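Local coordinates for lipoprotein (Paraburkholderia phytofirmans, PDB 5T11) that probably guides export of the Pel polysaccharide across the outer membrane, as a periplasmic lipoprotein that assembles into a dodecamer, at residues N87-V91 with L117-S121; E98-K102 with R138-S142; W127-R133 with S147-L153. The protein carries 1 engineered substitution. All coordinates share one frame. Residues are numbered along the deposited sequence.

Contact 1: residues N87-V91 with L117-S121; sequences NARYV and LIDVS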
ATOM      1  N   ASN B  87     -28.128  40.028  25.091  1.00 65.49           N
ATOM      2  CA  ASN B  87     -29.446  40.623  24.834  1.00 66.56           C
ATOM      3  C   ASN B  87     -29.887  40.439  23.382  1.00 62.10           C
ATOM      4  O   ASN B  87     -30.554  41.302  22.809  1.00 62.17           O
ATOM      5  CB  ASN B  87     -29.481  42.101  25.224  1.00 73.92           C
ATOM      6  CG  ASN B  87     -29.124  42.317  26.666  1.00 90.10           C
ATOM      7  OD1 ASN B  87     -29.849  41.887  27.564  1.00 94.80           O
ATOM      8  ND2 ASN B  87     -28.002  42.988  26.906  1.00 97.05           N
ATOM      9  N   ALA B  88     -29.512  39.304  22.785  1.00 58.70           N
ATOM     10  CA  ALA B  88     -30.035  38.944  21.474  1.00 55.39           C
ATOM     11  C   ALA B  88     -31.544  38.749  21.536  1.00 57.16           C
ATOM     12  O   ALA B  88     -32.080  38.185  22.493  1.00 59.95           O
ATOM     13  CB  ALA B  88     -29.369  37.659  20.964  1.00 52.40           C
ATOM     14  N   ARG B  89     -32.234  39.213  20.498  1.00 55.93           N
ATOM     15  CA  ARG B  89     -33.654  38.908  20.399  1.00 57.47           C
ATOM     16  C   ARG B  89     -33.900  37.519  19.811  1.00 55.84           C
ATOM     17  O   ARG B  89     -34.864  36.849  20.206  1.00 58.06           O
ATOM     18  CB  ARG B  89     -34.368  39.981  19.575  1.00 57.53           C
ATOM     19  CG  ARG B  89     -35.894  39.941  19.710  1.00 63.40           C
ATOM     20  CD  ARG B  89     -36.543  41.055  18.914  1.00 70.85           C
ATOM     21  NE  ARG B  89     -37.999  40.930  18.862  1.00 83.18           N
ATOM     22  CZ  ARG B  89     -38.797  41.820  18.283  1.00 88.59           C
ATOM     23  NH1 ARG B  89     -38.279  42.900  17.710  1.00 89.06           N
ATOM     24  NH2 ARG B  89     -40.110  41.635  18.275  1.00 92.72           N
ATOM     25  N   TYR B  90     -33.055  37.070  18.877  1.00 50.86           N
ATOM     26  CA  TYR B  90     -33.181  35.743  18.271  1.00 48.23           C
ATOM     27  C   TYR B  90     -31.836  35.029  18.239  1.00 55.76           C
ATOM     28  O   TYR B  90     -30.773  35.657  18.236  1.00 57.84           O
ATOM     29  CB  TYR B  90     -33.720  35.805  16.834  1.00 49.80           C
ATOM     30  CG  TYR B  90     -35.050  36.495  16.671  1.00 54.63           C
ATOM     31  CD1 TYR B  90     -36.232  35.856  17.027  1.00 58.95           C
ATOM     32  CD2 TYR B  90     -35.128  37.779  16.151  1.00 57.86           C
ATOM     33  CE1 TYR B  90     -37.454  36.483  16.878  1.00 64.38           C
ATOM     34  CE2 TYR B  90     -36.348  38.413  15.994  1.00 60.02           C
ATOM     35  CZ  TYR B  90     -37.510  37.759  16.362  1.00 63.91           C
ATOM     36  OH  TYR B  90     -38.737  38.375  16.215  1.00 75.18           O
ATOM     37  N   VAL B  91     -31.900  33.697  18.194  1.00 50.36           N
ATOM     38  CA  VAL B  91     -30.740  32.837  17.989  1.00 47.47           C
ATOM     39  C   VAL B  91     -30.944  32.068  16.689  1.00 50.34           C
ATOM     40  O   VAL B  91     -32.022  31.501  16.461  1.00 51.64           O
ATOM     41  CB  VAL B  91     -30.523  31.864  19.164  1.00 46.04           C
ATOM     42  CG1 VAL B  91     -29.660  30.696  18.742  1.00 47.23           C
ATOM     43  CG2 VAL B  91     -29.858  32.568  20.308  1.00 53.97           C
ATOM     44  N   LEU B 117     -34.545  29.528  13.706  1.00 50.11           N
ATOM     45  CA  LEU B 117     -34.486  30.814  14.386  1.00 46.78           C
ATOM     46  C   LEU B 117     -35.294  30.711  15.672  1.00 47.95           C
ATOM     47  O   LEU B 117     -36.499  30.419  15.632  1.00 55.96           O
ATOM     48  CB  LEU B 117     -35.018  31.940  13.501  1.00 53.38           C
ATOM     49  CG  LEU B 117     -34.767  33.339  14.071  1.00 54.53           C
ATOM     50  CD1 LEU B 117     -33.275  33.662  13.977  1.00 52.18           C
ATOM     51  CD2 LEU B 117     -35.607  34.379  13.355  1.00 55.23           C
ATOM     52  N   ILE B 118     -34.643  30.964  16.804  1.00 48.95           N
ATOM     53  CA  ILE B 118     -35.246  30.776  18.120  1.00 53.65           C
ATOM     54  C   ILE B 118     -35.494  32.133  18.772  1.00 59.10           C
ATOM     55  O   ILE B 118     -34.614  33.002  18.773  1.00 56.31           O
ATOM     56  CB  ILE B 118     -34.365  29.878  19.006  1.00 57.33           C
ATOM     57  CG1 ILE B 118     -34.295  28.466  18.395  1.00 53.89           C
ATOM     58  CG2 ILE B 118     -34.909  29.839  20.432  1.00 60.23           C
ATOM     59  CD1 ILE B 118     -32.996  27.736  18.659  1.00 56.31           C
ATOM     60  N   ASP B 119     -36.708  32.319  19.299  1.00 62.94           N
ATOM     61  CA  ASP B 119     -37.059  33.476  20.120  1.00 65.35           C
ATOM     62  C   ASP B 119     -36.359  33.337  21.468  1.00 67.41           C
ATOM     63  O   ASP B 119     -36.627  32.390  22.215  1.00 68.48           O
ATOM     64  CB  ASP B 119     -38.578  33.547  20.285  1.00 59.45           C
ATOM     65  CG  ASP B 119     -39.057  34.801  21.027  1.00 76.43           C
ATOM     66  OD1 ASP B 119     -38.399  35.254  21.988  1.00 78.46           O
ATOM     67  OD2 ASP B 119     -40.128  35.330  20.651  1.00 77.41           O
ATOM     68  N   VAL B 120     -35.463  34.276  21.791  1.00 47.18           N
ATOM     69  CA  VAL B 120     -34.675  34.129  23.010  1.00 55.30           C
ATOM     70  C   VAL B 120     -35.567  34.232  24.243  1.00 61.71           C
ATOM     71  O   VAL B 120     -35.372  33.495  25.218  1.00 63.90           O
ATOM     72  CB  VAL B 120     -33.518  35.156  23.033  1.00 60.42           C
ATOM     73  CG1 VAL B 120     -32.787  35.119  24.363  1.00 55.94           C
ATOM     74  CG2 VAL B 120     -32.520  34.859  21.908  1.00 53.50           C
ATOM     75  N   SER B 121     -36.592  35.097  24.206  1.00 57.00           N
ATOM     76  CA  SER B 121     -37.402  35.344  25.396  1.00 64.24           C
ATOM     77  C   SER B 121     -38.203  34.119  25.842  1.00 61.79           C
ATOM     78  O   SER B 121     -38.598  34.049  27.012  1.00 64.98           O
ATOM     79  CB  SER B 121     -38.351  36.539  25.169  1.00 61.18           C
ATOM     80  OG  SER B 121     -39.358  36.231  24.213  1.00 59.10           O
TER
HETATM   81  O   HOH W   1     -37.036  37.411  21.933  1.00 57.76           O
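Val91 is the apolar centre: its CB sits 4.3 Å from Ile118 CB, and its CG2 meets Val120 CG2 at 3.9 Å. Ala88 extends this patch, with its CB 4.3 Å from the same Val120 CG2, and helix 78-85 packs over it, Ala83 against Val91 and Arg84 against Val120. On the other face of the sheet, Leu117 cups Tyr90: its CD2 lies 4.2 Å from the Tyr90 ring centroid, a CH-pi contact over the face, while its CD1 is 3.6 Å from Tyr90 CB. The backbones between these faces are the open end of the antiparallel beta hairpin of strands 90-99 and 109-119. Val91 and Ile118 form a hydrogen-bonded pair, with Val91 N to Ile118 O at 2.9 Å and Ile118 N to Val91 O at 2.7 Å; Tyr90 and Asp119 are the non-hydrogen-bonded pair beside it. Beyond the last pair, Val120 N still reaches Arg89 O at 3.1 Å. A water donates to that Arg89 O (2.8 Å) and to Asp119 OD1 (2.6 Å), and Ser121 OG donates to the same Asp119 OD1 at 2.6 Å. The CA-to-CB bond of Arg89 points away from residues 117-121, and its guanidinium forms a salt bridge with Asp19.

Contact 2: residues E98-K102 with R138-S142; sequences EWRYK and RSGLS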
ATOM      1  N   GLU B  98     -24.431  17.834   4.971  1.00 32.24           N
ATOM      2  CA  GLU B  98     -23.525  17.440   3.903  1.00 32.84           C
ATOM      3  C   GLU B  98     -22.733  18.661   3.474  1.00 34.09           C
ATOM      4  O   GLU B  98     -23.276  19.770   3.393  1.00 34.07           O
ATOM      5  CB  GLU B  98     -24.294  16.847   2.713  1.00 34.18           C
ATOM      6  CG  GLU B  98     -23.419  16.467   1.538  1.00 30.28           C
ATOM      7  CD  GLU B  98     -24.080  15.435   0.608  1.00 43.45           C
ATOM      8  OE1 GLU B  98     -25.275  15.615   0.253  1.00 39.39           O
ATOM      9  OE2 GLU B  98     -23.393  14.443   0.228  1.00 40.39           O
ATOM     10  N   TRP B  99     -21.456  18.450   3.196  1.00 32.06           N
ATOM     11  CA  TRP B  99     -20.532  19.533   2.887  1.00 30.43           C
ATOM     12  C   TRP B  99     -19.238  18.918   2.375  1.00 33.05           C
ATOM     13  O   TRP B  99     -18.259  18.811   3.124  1.00 32.24           O
ATOM     14  CB  TRP B  99     -20.288  20.369   4.143  1.00 30.88           C
ATOM     15  CG  TRP B  99     -19.562  21.700   3.995  1.00 36.24           C
ATOM     16  CD1 TRP B  99     -18.235  21.895   3.709  1.00 37.51           C
ATOM     17  CD2 TRP B  99     -20.117  23.013   4.229  1.00 37.56           C
ATOM     18  NE1 TRP B  99     -17.939  23.243   3.721  1.00 37.81           N
ATOM     19  CE2 TRP B  99     -19.075  23.951   4.027  1.00 39.55           C
ATOM     20  CE3 TRP B  99     -21.399  23.483   4.553  1.00 40.50           C
ATOM     21  CZ2 TRP B  99     -19.273  25.337   4.158  1.00 35.84           C
ATOM     22  CZ3 TRP B  99     -21.593  24.859   4.685  1.00 42.66           C
ATOM     23  CH2 TRP B  99     -20.526  25.767   4.491  1.00 31.98           C
ATOM     24  N   ARG B 100     -19.227  18.466   1.124  1.00 32.10           N
ATOM     25  CA  ARG B 100     -18.074  17.728   0.609  1.00 35.52           C
ATOM     26  C   ARG B 100     -18.068  17.841  -0.905  1.00 35.23           C
ATOM     27  O   ARG B 100     -19.054  18.266  -1.518  1.00 29.00           O
ATOM     28  CB  ARG B 100     -18.129  16.252   1.027  1.00 38.60           C
ATOM     29  CG  ARG B 100     -19.362  15.513   0.450  1.00 34.72           C
ATOM     30  CD  ARG B 100     -19.323  14.003   0.697  1.00 36.71           C
ATOM     31  NE  ARG B 100     -18.162  13.382   0.042  1.00 36.94           N
ATOM     32  CZ  ARG B 100     -17.967  12.070  -0.043  1.00 38.79           C
ATOM     33  NH1 ARG B 100     -18.849  11.219   0.486  1.00 32.98           N
ATOM     34  NH2 ARG B 100     -16.894  11.607  -0.661  1.00 38.84           N
ATOM     35  N   TYR B 101     -16.942  17.455  -1.508  1.00 28.89           N
ATOM     36  CA  TYR B 101     -16.956  17.064  -2.913  1.00 29.61           C
ATOM     37  C   TYR B 101     -17.270  15.581  -2.968  1.00 39.33           C
ATOM     38  O   TYR B 101     -16.783  14.804  -2.139  1.00 32.64           O
ATOM     39  CB  TYR B 101     -15.622  17.344  -3.621  1.00 30.43           C
ATOM     40  CG  TYR B 101     -15.251  18.817  -3.693  1.00 35.08           C
ATOM     41  CD1 TYR B 101     -15.750  19.626  -4.713  1.00 35.89           C
ATOM     42  CD2 TYR B 101     -14.409  19.405  -2.735  1.00 34.45           C
ATOM     43  CE1 TYR B 101     -15.430  20.979  -4.793  1.00 35.23           C
ATOM     44  CE2 TYR B 101     -14.080  20.777  -2.809  1.00 28.11           C
ATOM     45  CZ  TYR B 101     -14.603  21.553  -3.844  1.00 32.87           C
ATOM     46  OH  TYR B 101     -14.310  22.902  -3.947  1.00 33.94           O
ATOM     47  N   LYS B 102     -18.119  15.189  -3.916  1.00 31.97           N
ATOM     48  CA  LYS B 102     -18.292  13.767  -4.143  1.00 33.75           C
ATOM     49  C   LYS B 102     -16.968  13.185  -4.640  1.00 39.89           C
ATOM     50  O   LYS B 102     -16.058  13.909  -5.056  1.00 33.51           O
ATOM     51  CB  LYS B 102     -19.442  13.500  -5.132  1.00 40.82           C
ATOM     52  CG  LYS B 102     -20.836  13.790  -4.517  1.00 36.27           C
ATOM     53  CD  LYS B 102     -21.966  13.949  -5.569  1.00 37.25           C
ATOM     54  CE  LYS B 102     -22.094  12.765  -6.489  1.00 40.90           C
ATOM     55  NZ  LYS B 102     -23.404  12.837  -7.269  1.00 48.99           N
ATOM     56  N   ARG B 138     -17.192  21.598 -12.147  1.00 51.22           N
ATOM     57  CA  ARG B 138     -16.289  22.741 -12.154  1.00 55.84           C
ATOM     58  C   ARG B 138     -16.504  23.691 -10.984  1.00 56.54           C
ATOM     59  O   ARG B 138     -15.704  24.613 -10.813  1.00 56.64           O
ATOM     60  CB  ARG B 138     -16.435  23.534 -13.457  1.00 55.73           C
ATOM     61  CG  ARG B 138     -17.653  24.443 -13.451  1.00 63.37           C
ATOM     62  CD  ARG B 138     -17.657  25.429 -14.610  1.00 72.39           C
ATOM     63  NE  ARG B 138     -17.793  24.764 -15.901  1.00 83.09           N
ATOM     64  CZ  ARG B 138     -18.895  24.139 -16.294  1.00 90.12           C
ATOM     65  NH1 ARG B 138     -18.947  23.559 -17.489  1.00 96.49           N
ATOM     66  NH2 ARG B 138     -19.943  24.076 -15.477  1.00 87.88           N
ATOM     67  N   SER B 139     -17.550  23.501 -10.183  1.00 55.31           N
ATOM     68  CA  SER B 139     -17.876  24.492  -9.169  1.00 52.36           C
ATOM     69  C   SER B 139     -17.086  24.261  -7.879  1.00 49.70           C
ATOM     70  O   SER B 139     -16.527  23.186  -7.631  1.00 41.90           O
ATOM     71  CB  SER B 139     -19.376  24.497  -8.871  1.00 59.39           C
ATOM     72  OG  SER B 139     -19.942  23.208  -8.973  1.00 66.58           O
ATOM     73  N   GLY B 140     -17.038  25.309  -7.063  1.00 46.59           N
ATOM     74  CA  GLY B 140     -16.359  25.275  -5.782  1.00 36.00           C
ATOM     75  C   GLY B 140     -17.339  24.990  -4.663  1.00 36.16           C
ATOM     76  O   GLY B 140     -18.463  25.506  -4.649  1.00 36.57           O
ATOM     77  N   LEU B 141     -16.908  24.145  -3.726  1.00 29.53           N
ATOM     78  CA  LEU B 141     -17.733  23.856  -2.559  1.00 28.98           C
ATOM     79  C   LEU B 141     -18.138  25.143  -1.837  1.00 43.24           C
ATOM     80  O   LEU B 141     -19.318  25.352  -1.530  1.00 35.61           O
ATOM     81  CB  LEU B 141     -16.970  22.916  -1.626  1.00 28.52           C
ATOM     82  CG  LEU B 141     -17.609  22.518  -0.298  1.00 38.21           C
ATOM     83  CD1 LEU B 141     -19.033  22.016  -0.512  1.00 33.86           C
ATOM     84  CD2 LEU B 141     -16.764  21.443   0.368  1.00 33.88           C
ATOM     85  N   SER B 142     -17.173  26.025  -1.553  1.00 33.78           N
ATOM     86  CA  SER B 142     -17.559  27.239  -0.836  1.00 36.27           C
ATOM     87  C   SER B 142     -18.487  28.130  -1.670  1.00 36.21           C
ATOM     88  O   SER B 142     -19.375  28.773  -1.106  1.00 37.98           O
ATOM     89  CB  SER B 142     -16.319  28.014  -0.364  1.00 33.61           C
ATOM     90  OG  SER B 142     -15.469  28.379  -1.445  1.00 40.35           O
TER
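Ser139 opens the approach: its carbonyl O comes up at the edge of the Tyr101 ring, 3.8 Å from CE1 of that residue, and the same oxygen accepts a hydrogen bond from Lys102 of a neighbouring subunit. Gly140 follows at the N-cap position of helix 141-152, with its CA 3.6 Å from Tyr101 OH. It has no side chain to cap with; the N-H of Leu141, the first residue of the helix, donates to Tyr101 OH at 2.9 Å, almost perfectly straight at 178°. Leu141 then provides the apolar bulk of the contact. Its CB packs 3.5 Å from Tyr101 CZ and its CD2 3.7 Å from Trp99 CD1, while its CD1 lies over a face of the Trp99 indole and 3.9 Å from Arg100 O. The chain turns a corner at Arg100, and the aromatic residues before and after it both close on this one leucine. Ser142 stays clear of residues 98-102, but its N-H bonds to Glu98 of that neighbouring subunit, whose other carboxylate oxygen meets Tyr101 OH. This chain's own Glu98 and Lys102 make the matching bonds to a third subunit. One side of the subunit thus offers Tyr101, Ser139 O and the helix N-terminus, the other Glu98 and Lys102: a heterologous, head-to-tail interface, consistent with a closed dodecamer.

Contact 3: residues W127-R133 with S147-L153; sequences WSATGTR and SLIAKVL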
ATOM      1  N   TRP B 127     -39.071  30.113  13.210  1.00 43.37           N
ATOM      2  CA  TRP B 127     -38.805  29.981  11.785  1.00 46.45           C
ATOM      3  C   TRP B 127     -37.762  28.892  11.613  1.00 41.30           C
ATOM      4  O   TRP B 127     -36.886  28.723  12.470  1.00 41.93           O
ATOM      5  CB  TRP B 127     -38.312  31.310  11.190  1.00 45.26           C
ATOM      6  CG  TRP B 127     -37.906  31.277   9.745  1.00 43.66           C
ATOM      7  CD1 TRP B 127     -38.674  31.617   8.671  1.00 46.75           C
ATOM      8  CD2 TRP B 127     -36.615  30.916   9.221  1.00 49.31           C
ATOM      9  NE1 TRP B 127     -37.953  31.477   7.510  1.00 49.54           N
ATOM     10  CE2 TRP B 127     -36.683  31.053   7.819  1.00 42.10           C
ATOM     11  CE3 TRP B 127     -35.416  30.494   9.803  1.00 44.18           C
ATOM     12  CZ2 TRP B 127     -35.599  30.769   6.985  1.00 47.81           C
ATOM     13  CZ3 TRP B 127     -34.331  30.206   8.973  1.00 44.02           C
ATOM     14  CH2 TRP B 127     -34.431  30.344   7.579  1.00 42.14           C
ATOM     15  N   SER B 128     -37.869  28.151  10.513  1.00 43.78           N
ATOM     16  CA  SER B 128     -36.875  27.125  10.225  1.00 45.29           C
ATOM     17  C   SER B 128     -36.889  26.851   8.731  1.00 50.14           C
ATOM     18  O   SER B 128     -37.844  27.201   8.024  1.00 43.53           O
ATOM     19  CB  SER B 128     -37.139  25.840  11.021  1.00 48.36           C
ATOM     20  OG  SER B 128     -38.436  25.314  10.754  1.00 51.32           O
ATOM     21  N   ALA B 129     -35.818  26.215   8.259  1.00 41.62           N
ATOM     22  CA  ALA B 129     -35.687  25.939   6.836  1.00 39.91           C
ATOM     23  C   ALA B 129     -34.600  24.900   6.607  1.00 40.12           C
ATOM     24  O   ALA B 129     -33.731  24.675   7.454  1.00 37.87           O
ATOM     25  CB  ALA B 129     -35.380  27.207   6.032  1.00 38.19           C
ATOM     26  N   THR B 130     -34.679  24.274   5.439  1.00 35.31           N
ATOM     27  CA  THR B 130     -33.761  23.251   4.964  1.00 40.66           C
ATOM     28  C   THR B 130     -33.405  23.566   3.518  1.00 44.17           C
ATOM     29  O   THR B 130     -34.281  23.934   2.717  1.00 41.74           O
ATOM     30  CB  THR B 130     -34.384  21.846   5.048  1.00 48.48           C
ATOM     31  OG1 THR B 130     -34.835  21.594   6.390  1.00 47.29           O
ATOM     32  CG2 THR B 130     -33.367  20.765   4.635  1.00 45.28           C
ATOM     33  N   GLY B 131     -32.115  23.438   3.191  1.00 38.93           N
ATOM     34  CA  GLY B 131     -31.673  23.691   1.832  1.00 36.59           C
ATOM     35  C   GLY B 131     -30.618  22.686   1.415  1.00 42.02           C
ATOM     36  O   GLY B 131     -29.787  22.290   2.242  1.00 37.94           O
ATOM     37  N   THR B 132     -30.648  22.241   0.157  1.00 33.48           N
ATOM     38  CA  THR B 132     -29.617  21.365  -0.381  1.00 33.29           C
ATOM     39  C   THR B 132     -29.248  21.865  -1.767  1.00 40.16           C
ATOM     40  O   THR B 132     -30.066  22.495  -2.443  1.00 38.30           O
ATOM     41  CB  THR B 132     -30.067  19.885  -0.470  1.00 43.28           C
ATOM     42  OG1 THR B 132     -31.104  19.745  -1.459  1.00 45.07           O
ATOM     43  CG2 THR B 132     -30.582  19.376   0.878  1.00 40.29           C
ATOM     44  N   ARG B 133     -28.021  21.562  -2.198  1.00 33.18           N
ATOM     45  CA  ARG B 133     -27.611  21.942  -3.544  1.00 43.57           C
ATOM     46  C   ARG B 133     -26.465  21.059  -4.028  1.00 41.80           C
ATOM     47  O   ARG B 133     -25.615  20.625  -3.243  1.00 40.99           O
ATOM     48  CB  ARG B 133     -27.202  23.421  -3.611  1.00 38.03           C
ATOM     49  CG  ARG B 133     -26.890  23.898  -5.023  1.00 43.55           C
ATOM     50  CD  ARG B 133     -26.707  25.394  -5.077  1.00 52.57           C
ATOM     51  NE  ARG B 133     -27.945  26.092  -4.753  1.00 64.77           N
ATOM     52  CZ  ARG B 133     -28.078  27.413  -4.767  1.00 70.61           C
ATOM     53  NH1 ARG B 133     -27.043  28.171  -5.091  1.00 71.74           N
ATOM     54  NH2 ARG B 133     -29.243  27.973  -4.462  1.00 73.83           N
ATOM     55  N   SER B 147     -23.744  30.504  -1.817  1.00 41.50           N
ATOM     56  CA  SER B 147     -24.940  30.770  -2.610  1.00 46.93           C
ATOM     57  C   SER B 147     -26.183  30.139  -1.982  1.00 47.95           C
ATOM     58  O   SER B 147     -27.259  30.750  -1.972  1.00 40.57           O
ATOM     59  CB  SER B 147     -24.722  30.251  -4.034  1.00 43.98           C
ATOM     60  OG  SER B 147     -25.761  30.621  -4.916  1.00 56.14           O
ATOM     61  N   LEU B 148     -26.051  28.921  -1.436  1.00 42.46           N
ATOM     62  CA  LEU B 148     -27.218  28.213  -0.909  1.00 40.73           C
ATOM     63  C   LEU B 148     -27.696  28.815   0.409  1.00 39.55           C
ATOM     64  O   LEU B 148     -28.905  28.988   0.627  1.00 37.75           O
ATOM     65  CB  LEU B 148     -26.896  26.730  -0.714  1.00 36.92           C
ATOM     66  CG  LEU B 148     -27.968  25.918   0.024  1.00 41.43           C
ATOM     67  CD1 LEU B 148     -29.254  25.828  -0.810  1.00 38.33           C
ATOM     68  CD2 LEU B 148     -27.474  24.494   0.403  1.00 34.73           C
ATOM     69  N   ILE B 149     -26.761  29.111   1.304  1.00 36.46           N
ATOM     70  CA  ILE B 149     -27.128  29.704   2.581  1.00 37.10           C
ATOM     71  C   ILE B 149     -27.774  31.067   2.368  1.00 39.11           C
ATOM     72  O   ILE B 149     -28.753  31.417   3.044  1.00 42.94           O
ATOM     73  CB  ILE B 149     -25.893  29.773   3.490  1.00 35.96           C
ATOM     74  CG1 ILE B 149     -25.554  28.364   3.973  1.00 34.23           C
ATOM     75  CG2 ILE B 149     -26.143  30.722   4.679  1.00 31.45           C
ATOM     76  CD1 ILE B 149     -24.116  28.168   4.380  1.00 30.49           C
ATOM     77  N   ALA B 150     -27.269  31.842   1.399  1.00 39.00           N
ATOM     78  CA  ALA B 150     -27.911  33.111   1.055  1.00 45.06           C
ATOM     79  C   ALA B 150     -29.363  32.891   0.650  1.00 50.29           C
ATOM     80  O   ALA B 150     -30.262  33.617   1.094  1.00 42.19           O
ATOM     81  CB  ALA B 150     -27.142  33.819  -0.062  1.00 40.62           C
ATOM     82  N   LYS B 151     -29.614  31.873  -0.180  1.00 48.06           N
ATOM     83  CA  LYS B 151     -30.987  31.563  -0.585  1.00 47.08           C
ATOM     84  C   LYS B 151     -31.822  31.130   0.622  1.00 44.90           C
ATOM     85  O   LYS B 151     -32.920  31.657   0.860  1.00 41.71           O
ATOM     86  CB  LYS B 151     -30.961  30.472  -1.670  1.00 49.04           C
ATOM     87  CG  LYS B 151     -32.307  30.092  -2.275  1.00 52.94           C
ATOM     88  CD  LYS B 151     -32.896  31.250  -3.077  1.00 69.25           C
ATOM     89  CE  LYS B 151     -34.187  30.865  -3.802  1.00 74.83           C
ATOM     90  NZ  LYS B 151     -34.899  32.080  -4.284  1.00 76.06           N
ATOM     91  N   VAL B 152     -31.293  30.191   1.417  1.00 39.69           N
ATOM     92  CA  VAL B 152     -32.038  29.619   2.537  1.00 36.70           C
ATOM     93  C   VAL B 152     -32.414  30.696   3.556  1.00 41.72           C
ATOM     94  O   VAL B 152     -33.523  30.689   4.106  1.00 43.24           O
ATOM     95  CB  VAL B 152     -31.219  28.489   3.192  1.00 41.12           C
ATOM     96  CG1 VAL B 152     -31.811  28.113   4.545  1.00 47.32           C
ATOM     97  CG2 VAL B 152     -31.143  27.261   2.270  1.00 39.31           C
ATOM     98  N   LEU B 153     -31.499  31.618   3.838  1.00 37.12           N
ATOM     99  CA  LEU B 153     -31.719  32.650   4.847  1.00 43.06           C
ATOM    100  C   LEU B 153     -32.356  33.915   4.283  1.00 46.07           C
ATOM    101  O   LEU B 153     -32.532  34.895   5.024  1.00 46.76           O
ATOM    102  CB  LEU B 153     -30.396  33.005   5.540  1.00 41.16           C
ATOM    103  CG  LEU B 153     -29.696  31.872   6.310  1.00 38.25           C
ATOM    104  CD1 LEU B 153     -28.449  32.394   7.038  1.00 39.28           C
ATOM    105  CD2 LEU B 153     -30.651  31.184   7.296  1.00 38.95           C
TER
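Arg133, Leu148 and Val152 contribute most of the buried surface where helix 147-152 lies along strand 127-133, the axes 8.5 Å apart at closest and nearly antiparallel at 151°. Val152 fits against the bare backbone of Gly131, its CG2 3.6 Å from Gly131 CA; a CB on Gly131 would clash with that methyl. Its CG1 meets Ala129 CB at 4.0 Å, and its carbonyl O comes to the edge of the Trp127 ring, 3.6 Å from CZ2 of that residue. One turn back, Leu148 lays CD2 3.7 Å from Gly131 O and CD1 3.8 Å from Thr132 O. Arg133 folds over the helix side, with NH1 bonded to Ser147 OG at 2.8 Å and Leu148 N over its guanidinium face. Thr130 and Thr132 bond to Asn45 and Ser143 of the third subunit, the one that also receives Glu98 and Lys102 of this chain. Glycine and alanine on the strand let the helix settle close; the packing is mainly apolar, and the one hydrogen bond between the segments lies at the exposed end.

One mixed sheet carries all three contacts. Contacts 1 and 2 both draw on strand 90-99 but lie on opposite sides of the chain's centre, their own centres 31 Å apart and their nearest atoms about 16 Å apart. Contact 3, deep in the subunit, touches both: Leu117 N of contact 1 makes a probable hydrogen bond to Trp127 O (2.8 Å), tying neighbouring strands 109-119 and 125-134, and Trp99 CZ3 of contact 2 packs on Ile149 CD1 at 4.2 Å. Contacts 2 and 3 share helix 141-152. Their centres are 16 Å apart, and both touch the third subunit, the one bound by this chain's Glu98 and Lys102; in contact 1 no other chain of the assembly touches either segment.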